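PDB 5Z87: EmGH1 from Erythrobacter marinus, which probably hydrolyses beta-glucosidic bonds as a family 3 glycoside hydrolase, releasing glucose from beta-linked sugars. Local coordinates for residues E58-M72 with Y84-L97. Numbering follows the deposited sequence.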
# COMPACT_ATOMS: atom_id res chain seq x y z
N GLU A 58 -42.28 -12.65 -13.47
CA GLU A 58 -42.43 -12.95 -12.05
C GLU A 58 -41.10 -13.33 -11.41
O GLU A 58 -40.81 -12.93 -10.28
CB GLU A 58 -43.46 -14.06 -11.85
CG GLU A 58 -44.88 -13.65 -12.28
CD GLU A 58 -45.86 -14.80 -12.14
OE1 GLU A 58 -45.46 -15.96 -12.41
OE2 GLU A 58 -47.02 -14.54 -11.75
N MET A 59 -40.29 -14.12 -12.11
CA MET A 59 -38.96 -14.44 -11.60
C MET A 59 -38.08 -13.20 -11.55
O MET A 59 -37.35 -12.99 -10.57
CB MET A 59 -38.31 -15.52 -12.45
CG MET A 59 -38.91 -16.88 -12.23
SD MET A 59 -38.02 -18.14 -13.15
CE MET A 59 -38.33 -17.58 -14.83
N ALA A 60 -38.13 -12.37 -12.59
CA ALA A 60 -37.28 -11.19 -12.63
C ALA A 60 -37.58 -10.25 -11.48
O ALA A 60 -36.67 -9.59 -10.96
CB ALA A 60 -37.44 -10.47 -13.97
N ALA A 61 -38.83 -10.18 -11.04
CA ALA A 61 -39.18 -9.25 -9.98
C ALA A 61 -38.51 -9.62 -8.66
O ALA A 61 -38.24 -8.75 -7.83
CB ALA A 61 -40.71 -9.19 -9.82
N GLN A 62 -38.22 -10.91 -8.46
CA GLN A 62 -37.51 -11.36 -7.27
C GLN A 62 -36.04 -10.92 -7.24
O GLN A 62 -35.37 -11.17 -6.24
CB GLN A 62 -37.60 -12.89 -7.18
CG GLN A 62 -39.03 -13.43 -7.08
CD GLN A 62 -39.71 -13.02 -5.79
OE1 GLN A 62 -39.18 -13.22 -4.69
NE2 GLN A 62 -40.90 -12.41 -5.92
N LEU A 63 -35.53 -10.27 -8.29
CA LEU A 63 -34.12 -9.87 -8.32
C LEU A 63 -33.92 -8.39 -8.00
O LEU A 63 -32.80 -7.89 -8.12
CB LEU A 63 -33.51 -10.20 -9.69
CG LEU A 63 -33.82 -11.60 -10.22
CD1 LEU A 63 -33.02 -11.90 -11.47
CD2 LEU A 63 -33.53 -12.66 -9.17
N ASN A 64 -34.98 -7.69 -7.60
CA ASN A 64 -34.91 -6.27 -7.28
C ASN A 64 -35.02 -6.06 -5.78
O ASN A 64 -35.79 -6.76 -5.11
CB ASN A 64 -36.03 -5.51 -7.99
CG ASN A 64 -36.09 -5.81 -9.48
OD1 ASN A 64 -35.06 -5.92 -10.13
ND2 ASN A 64 -37.30 -5.95 -10.03
N CYS A 65 -34.25 -5.11 -5.25
CA CYS A 65 -34.30 -4.74 -3.83
C CYS A 65 -34.10 -3.24 -3.65
O CYS A 65 -32.99 -2.79 -3.33
CB CYS A 65 -33.26 -5.52 -3.03
SG CYS A 65 -33.37 -5.28 -1.24
N PRO A 66 -35.15 -2.44 -3.83
CA PRO A 66 -35.04 -1.00 -3.58
C PRO A 66 -35.13 -0.70 -2.09
O PRO A 66 -35.36 -1.58 -1.26
CB PRO A 66 -36.25 -0.42 -4.32
CG PRO A 66 -37.30 -1.50 -4.14
CD PRO A 66 -36.52 -2.82 -4.23
N ARG A 67 -34.95 0.58 -1.77
CA ARG A 67 -35.20 1.03 -0.41
C ARG A 67 -36.68 0.93 -0.10
O ARG A 67 -37.54 1.19 -0.94
CB ARG A 67 -34.71 2.47 -0.23
CG ARG A 67 -34.02 2.69 1.10
CD ARG A 67 -33.46 4.09 1.21
NE ARG A 67 -32.10 4.13 0.69
CZ ARG A 67 -31.01 3.90 1.41
NH1 ARG A 67 -29.81 3.94 0.84
NH2 ARG A 67 -31.14 3.63 2.71
N ALA A 68 -36.98 0.54 1.14
CA ALA A 68 -38.35 0.25 1.55
C ALA A 68 -39.27 1.46 1.44
O ALA A 68 -40.46 1.30 1.14
CB ALA A 68 -38.37 -0.27 2.98
N ALA A 69 -38.75 2.67 1.67
CA ALA A 69 -39.61 3.80 2.03
C ALA A 69 -40.68 4.07 0.98
O ALA A 69 -41.84 4.33 1.32
CB ALA A 69 -38.75 5.05 2.25
N ASP A 70 -40.32 4.04 -0.31
CA ASP A 70 -41.29 4.39 -1.36
C ASP A 70 -42.29 3.28 -1.62
O ASP A 70 -43.40 3.55 -2.07
CB ASP A 70 -40.56 4.73 -2.65
CG ASP A 70 -39.94 6.11 -2.61
OD1 ASP A 70 -39.98 6.76 -1.53
OD2 ASP A 70 -39.41 6.54 -3.65
N VAL A 71 -41.90 2.03 -1.38
CA VAL A 71 -42.85 0.93 -1.44
C VAL A 71 -43.85 1.04 -0.29
O VAL A 71 -45.06 0.88 -0.49
CB VAL A 71 -42.09 -0.41 -1.42
CG1 VAL A 71 -43.05 -1.59 -1.53
CG2 VAL A 71 -41.06 -0.44 -2.54
N MET A 72 -43.37 1.35 0.91
CA MET A 72 -44.25 1.38 2.07
C MET A 72 -45.21 2.56 2.02
O MET A 72 -46.39 2.42 2.39
CB MET A 72 -43.42 1.44 3.35
CG MET A 72 -42.59 0.21 3.58
SD MET A 72 -41.50 0.43 5.00
CE MET A 72 -42.61 0.26 6.39
N TYR A 84 -42.76 -3.92 -12.62
CA TYR A 84 -42.50 -5.27 -12.09
C TYR A 84 -43.18 -5.52 -10.75
O TYR A 84 -43.37 -6.68 -10.38
CB TYR A 84 -41.00 -5.53 -11.93
CG TYR A 84 -40.39 -4.86 -10.70
CD1 TYR A 84 -40.45 -5.46 -9.45
CD2 TYR A 84 -39.73 -3.64 -10.81
CE1 TYR A 84 -39.91 -4.85 -8.34
CE2 TYR A 84 -39.19 -3.02 -9.71
CZ TYR A 84 -39.26 -3.63 -8.48
OH TYR A 84 -38.71 -3.02 -7.38
N PHE A 85 -43.50 -4.47 -9.99
CA PHE A 85 -44.06 -4.67 -8.65
C PHE A 85 -45.45 -5.30 -8.71
O PHE A 85 -45.93 -5.82 -7.70
CB PHE A 85 -44.09 -3.33 -7.90
CG PHE A 85 -44.43 -3.46 -6.44
CD1 PHE A 85 -43.70 -4.30 -5.60
CD2 PHE A 85 -45.49 -2.74 -5.89
CE1 PHE A 85 -44.02 -4.42 -4.26
CE2 PHE A 85 -45.81 -2.85 -4.55
CZ PHE A 85 -45.08 -3.70 -3.73
N ALA A 86 -46.10 -5.28 -9.87
CA ALA A 86 -47.32 -6.05 -10.04
C ALA A 86 -47.12 -7.52 -9.71
O ALA A 86 -48.08 -8.21 -9.37
CB ALA A 86 -47.83 -5.88 -11.48
N HIS A 87 -45.88 -8.02 -9.78
CA HIS A 87 -45.57 -9.40 -9.44
C HIS A 87 -44.83 -9.54 -8.12
O HIS A 87 -44.20 -10.57 -7.87
CB HIS A 87 -44.76 -10.04 -10.57
CG HIS A 87 -45.22 -9.64 -11.93
ND1 HIS A 87 -46.45 -10.03 -12.43
CD2 HIS A 87 -44.65 -8.87 -12.88
CE1 HIS A 87 -46.60 -9.52 -13.64
NE2 HIS A 87 -45.53 -8.81 -13.93
N GLY A 88 -44.89 -8.53 -7.26
CA GLY A 88 -44.16 -8.62 -6.02
C GLY A 88 -42.76 -8.05 -6.14
O GLY A 88 -42.51 -7.18 -6.99
N ILE A 89 -41.83 -8.53 -5.32
CA ILE A 89 -40.54 -7.88 -5.17
C ILE A 89 -39.58 -8.86 -4.52
O ILE A 89 -39.98 -9.69 -3.70
CB ILE A 89 -40.69 -6.55 -4.37
CG1 ILE A 89 -39.46 -5.65 -4.55
CG2 ILE A 89 -40.97 -6.82 -2.89
CD1 ILE A 89 -39.76 -4.19 -4.25
N GLY A 90 -38.31 -8.79 -4.91
CA GLY A 90 -37.28 -9.56 -4.24
C GLY A 90 -37.10 -9.17 -2.79
O GLY A 90 -37.26 -10.00 -1.89
N GLY A 91 -36.75 -7.91 -2.54
CA GLY A 91 -36.58 -7.45 -1.18
C GLY A 91 -36.77 -5.96 -1.09
O GLY A 91 -36.92 -5.26 -2.10
N VAL A 92 -36.80 -5.47 0.14
CA VAL A 92 -36.69 -4.04 0.41
C VAL A 92 -35.60 -3.88 1.46
O VAL A 92 -35.29 -4.79 2.23
CB VAL A 92 -38.00 -3.39 0.91
CG1 VAL A 92 -39.02 -3.33 -0.20
CG2 VAL A 92 -38.54 -4.09 2.15
N TYR A 93 -35.01 -2.69 1.47
CA TYR A 93 -33.93 -2.36 2.38
C TYR A 93 -34.39 -1.25 3.31
O TYR A 93 -34.94 -0.25 2.86
CB TYR A 93 -32.69 -1.92 1.59
CG TYR A 93 -31.56 -1.42 2.45
CD1 TYR A 93 -31.14 -2.13 3.56
CD2 TYR A 93 -30.89 -0.24 2.14
CE1 TYR A 93 -30.08 -1.68 4.34
CE2 TYR A 93 -29.83 0.21 2.90
CZ TYR A 93 -29.43 -0.50 3.99
OH TYR A 93 -28.39 -0.03 4.75
N SER A 94 -34.18 -1.46 4.61
CA SER A 94 -34.35 -0.40 5.60
C SER A 94 -35.82 0.01 5.77
O SER A 94 -36.20 1.15 5.48
CB SER A 94 -33.47 0.80 5.23
OG SER A 94 -33.21 1.60 6.35
N ALA A 95 -36.64 -0.92 6.25
CA ALA A 95 -38.06 -0.69 6.46
C ALA A 95 -38.37 -0.14 7.85
O ALA A 95 -39.50 0.29 8.09
CB ALA A 95 -38.85 -1.99 6.25
N SER A 96 -37.39 -0.14 8.75
CA SER A 96 -37.62 0.36 10.10
C SER A 96 -37.95 1.84 10.10
O SER A 96 -38.81 2.29 10.87
CB SER A 96 -36.38 0.08 10.94
OG SER A 96 -35.22 0.21 10.11
N LEU A 97 -37.29 2.62 9.25
CA LEU A 97 -37.50 4.08 9.10
C LEU A 97 -37.31 4.73 10.47
O LEU A 97 -36.33 4.41 11.16
CB LEU A 97 -38.86 4.33 8.45
CG LEU A 97 -39.19 3.63 7.14
CD1 LEU A 97 -40.63 3.91 6.73
CD2 LEU A 97 -38.23 4.07 6.04
O HOH W 1 -42.66 -12.53 -8.31
O HOH W 2 -42.36 -10.95 -3.73
O HOH W 3 -36.17 2.98 3.25
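Two torsions set Tyr84 against Asn64: CG of Tyr84 sits between its backbone N and carbonyl carbon (chi1 77°), while CG of Asn64 lies beside its own backbone N (chi1 -51°). They bring Asn64 ND2 3.1 Å above the Tyr84 ring plane and over its centre; the amide stands steeply over the ring face, the two planes 63° apart. Beyond the ring, Pro66 and Ile89 meet tip to tip, CD to CD1 at 3.5 Å.

The backbones run alongside one another, bonded at intervals. Gly91 N donates to Asn64 O at 3.0 Å. Further along, Pro66 O accepts from Tyr93 N, and Ala68 N returns a bond to Tyr93 O (2.8 Å), so that a single bridge pairs Arg67 with Tyr93. Gly90 CA comes 3.2 Å from Gln62 O, a CA-H...O contact. Water supplements the pairing: one molecule donates to both Glu58 O and His87 O and accepts from Gln62 NE2, while Gln62 OE1 is hydrogen-bonded to Lys380 NZ, which also bonds Gly90 O.

Arg67 and Tyr93 point the same way, Arg67 NH2 3.7 Å from Tyr93 CE2. Tyr93 lines the pocket occupied by dithiothreitol, its OH hydrogen-bonded to Glu130, and Arg67 makes a cation-pi contact with Trp314. On the helix 68-72, Met72 SD lies 3.8 Å from Ala95 CB, and its CE is turned toward Ala95 O (3.5 Å).

The contact belongs to the TIM-barrel-type N-terminal domain: strand 91-93 lies between strand 126-129 and residues 64-67, whose strand 64-65 pairs in turn with 345-346, consistent with closure of the barrel. Helix 75-81 packs on Pro66, Val71 and Tyr84 through Phe78, and helix 101-116 touches Met72 and Val92.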